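Local coordinates for serine protease inhibitor (Schistosoma haematobium, PDB 3STO), which probably inhibits serine proteases by the serpin mechanism, in which the cleaved reactive loop inserts into a central beta-sheet, at residues A[40-45]-A[190-195]. Numbering follows the deposited sequence.
Sequences LTCPLG and NVFYFR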
loop_
_atom_site.group_PDB
_atom_site.type_symbol
_atom_site.label_atom_id
_atom_site.label_comp_id
_atom_site.label_asym_id
_atom_site.label_seq_id
_atom_site.Cartn_x
_atom_site.Cartn_y
_atom_site.Cartn_z
ATOM N N LEU A 40 -7.340 3.540 1.406
ATOM C CA LEU A 40 -6.466 2.736 0.557
ATOM C C LEU A 40 -5.012 2.966 0.994
ATOM O O LEU A 40 -4.572 4.099 1.101
ATOM C CB LEU A 40 -6.675 3.148 -0.907
ATOM C CG LEU A 40 -5.771 2.594 -1.993
ATOM C CD1 LEU A 40 -5.806 1.098 -1.963
ATOM C CD2 LEU A 40 -6.166 3.109 -3.363
ATOM N N THR A 41 -4.281 1.896 1.278
ATOM C CA THR A 41 -2.869 2.022 1.584
ATOM C C THR A 41 -2.004 0.791 1.250
ATOM O O THR A 41 -2.461 -0.357 1.296
ATOM C CB THR A 41 -2.641 2.355 3.084
ATOM O OG1 THR A 41 -1.309 2.859 3.271
ATOM C CG2 THR A 41 -2.870 1.096 3.957
ATOM N N CYS A 42 -0.723 1.061 0.986
ATOM C CA CYS A 42 0.303 0.026 0.817
ATOM C C CYS A 42 1.472 0.113 1.824
ATOM O O CYS A 42 2.433 0.868 1.637
ATOM C CB CYS A 42 0.841 0.059 -0.604
ATOM S SG CYS A 42 2.442 -0.781 -0.640
ATOM N N PRO A 43 1.401 -0.678 2.890
ATOM C CA PRO A 43 2.317 -0.553 4.040
ATOM C C PRO A 43 3.789 -0.804 3.747
ATOM O O PRO A 43 4.639 -0.256 4.470
ATOM C CB PRO A 43 1.801 -1.609 5.023
ATOM C CG PRO A 43 0.430 -1.931 4.556
ATOM C CD PRO A 43 0.374 -1.708 3.099
ATOM N N LEU A 44 4.099 -1.606 2.727
ATOM C CA LEU A 44 5.509 -1.921 2.428
ATOM C C LEU A 44 6.215 -0.762 1.717
ATOM O O LEU A 44 7.421 -0.609 1.786
ATOM C CB LEU A 44 5.650 -3.228 1.618
ATOM C CG LEU A 44 5.192 -4.521 2.296
ATOM C CD1 LEU A 44 5.520 -5.717 1.419
ATOM C CD2 LEU A 44 5.815 -4.702 3.666
ATOM N N GLY A 45 5.451 0.041 1.007
ATOM C CA GLY A 45 5.993 1.219 0.394
ATOM C C GLY A 45 6.412 2.246 1.424
ATOM O O GLY A 45 7.357 2.981 1.183
ATOM N N ASN A 190 5.985 8.229 -2.030
ATOM C CA ASN A 190 5.908 6.803 -2.341
ATOM C C ASN A 190 4.748 6.425 -3.301
ATOM O O ASN A 190 3.614 6.873 -3.161
ATOM C CB ASN A 190 5.881 5.923 -1.071
ATOM C CG ASN A 190 5.832 4.422 -1.417
ATOM O OD1 ASN A 190 4.784 3.768 -1.337
ATOM N ND2 ASN A 190 6.966 3.892 -1.850
ATOM N N VAL A 191 5.086 5.626 -4.298
ATOM C CA VAL A 191 4.146 5.107 -5.264
ATOM C C VAL A 191 4.207 3.582 -5.243
ATOM O O VAL A 191 5.292 2.976 -5.310
ATOM C CB VAL A 191 4.477 5.586 -6.691
ATOM C CG1 VAL A 191 3.645 4.822 -7.714
ATOM C CG2 VAL A 191 4.270 7.089 -6.819
ATOM N N PHE A 192 3.051 2.947 -5.142
ATOM C CA PHE A 192 3.040 1.488 -5.183
ATOM C C PHE A 192 2.054 0.998 -6.221
ATOM O O PHE A 192 0.832 1.055 -6.030
ATOM C CB PHE A 192 2.704 0.910 -3.822
ATOM C CG PHE A 192 3.189 -0.497 -3.620
ATOM C CD1 PHE A 192 2.370 -1.585 -3.943
ATOM C CD2 PHE A 192 4.458 -0.734 -3.075
ATOM C CE1 PHE A 192 2.825 -2.887 -3.729
ATOM C CE2 PHE A 192 4.919 -2.025 -2.847
ATOM C CZ PHE A 192 4.110 -3.109 -3.168
ATOM N N TYR A 193 2.607 0.523 -7.325
ATOM C CA TYR A 193 1.798 0.142 -8.471
ATOM C C TYR A 193 1.739 -1.383 -8.593
ATOM O O TYR A 193 2.761 -2.057 -8.788
ATOM C CB TYR A 193 2.377 0.782 -9.742
ATOM C CG TYR A 193 1.513 0.733 -10.983
ATOM C CD1 TYR A 193 0.336 1.447 -11.064
ATOM C CD2 TYR A 193 1.908 -0.002 -12.097
ATOM C CE1 TYR A 193 -0.443 1.422 -12.226
ATOM C CE2 TYR A 193 1.146 -0.040 -13.257
ATOM C CZ TYR A 193 -0.024 0.678 -13.322
ATOM O OH TYR A 193 -0.782 0.640 -14.480
ATOM N N PHE A 194 0.526 -1.902 -8.470
ATOM C CA PHE A 194 0.247 -3.297 -8.699
ATOM C C PHE A 194 -0.585 -3.455 -9.970
ATOM O O PHE A 194 -1.524 -2.716 -10.192
ATOM C CB PHE A 194 -0.503 -3.881 -7.498
ATOM C CG PHE A 194 -0.746 -5.348 -7.604
ATOM C CD1 PHE A 194 -1.798 -5.839 -8.378
ATOM C CD2 PHE A 194 0.097 -6.250 -6.955
ATOM C CE1 PHE A 194 -2.033 -7.221 -8.483
ATOM C CE2 PHE A 194 -0.118 -7.622 -7.050
ATOM C CZ PHE A 194 -1.184 -8.115 -7.821
ATOM N N ARG A 195 -0.250 -4.438 -10.794
ATOM C CA ARG A 195 -0.987 -4.681 -12.025
ATOM C C ARG A 195 -0.923 -6.150 -12.470
ATOM O O ARG A 195 0.159 -6.730 -12.630
ATOM C CB ARG A 195 -0.491 -3.757 -13.131
ATOM C CG ARG A 195 -1.243 -3.919 -14.441
ATOM C CD ARG A 195 -0.275 -3.934 -15.630
ATOM N NE ARG A 195 -0.144 -2.637 -16.286
ATOM C CZ ARG A 195 0.919 -2.269 -16.995
ATOM N NH1 ARG A 195 1.945 -3.102 -17.115
ATOM N NH2 ARG A 195 0.967 -1.068 -17.572
#
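The serpin shutter region, where the start of helix 43-55 lies under the central strands of beta-sheet A, holds C42 against F192 and G45 against N190. C42 SG sits over one face of the F192 ring, 3.2 Å from its centroid and 18° off the ring normal, a sulfur-aromatic contact. It is tight: SG comes within 3.1 Å of F192 CG, slightly toward the rim, while the two CB atoms lie alongside each other at 3.8 Å. C42 is also the N-cap residue of helix 43-55, and its sulfur makes the capping bond. With SG anti to the backbone N (chi1 161°), it accepts the N-H of G45 at 3.5 Å from G45 N (N-H...S 150°).

In the serpin fold, strand 186-197 is a middle strand of sheet A, running antiparallel to 112-124 and parallel to 339-348; the last is the neighbour from which it would part for reactive-loop insertion. N190 points from it at the first helical turn, its OD1 3.3 Å from G45 CA. Its ND2 lies 3.2 Å from G45 O, but the angle is too poor for a hydrogen bond; ND2 bonds weakly to T119 OG1 on strand 112-124. Q342, on strand 339-348, links the two segments: its NE2 donates to both N190 OD1 and C42 O, and its OE1 is hydrogen-bonded to T41 OG1. G45 O is hydrogen-bonded to T49 OG1.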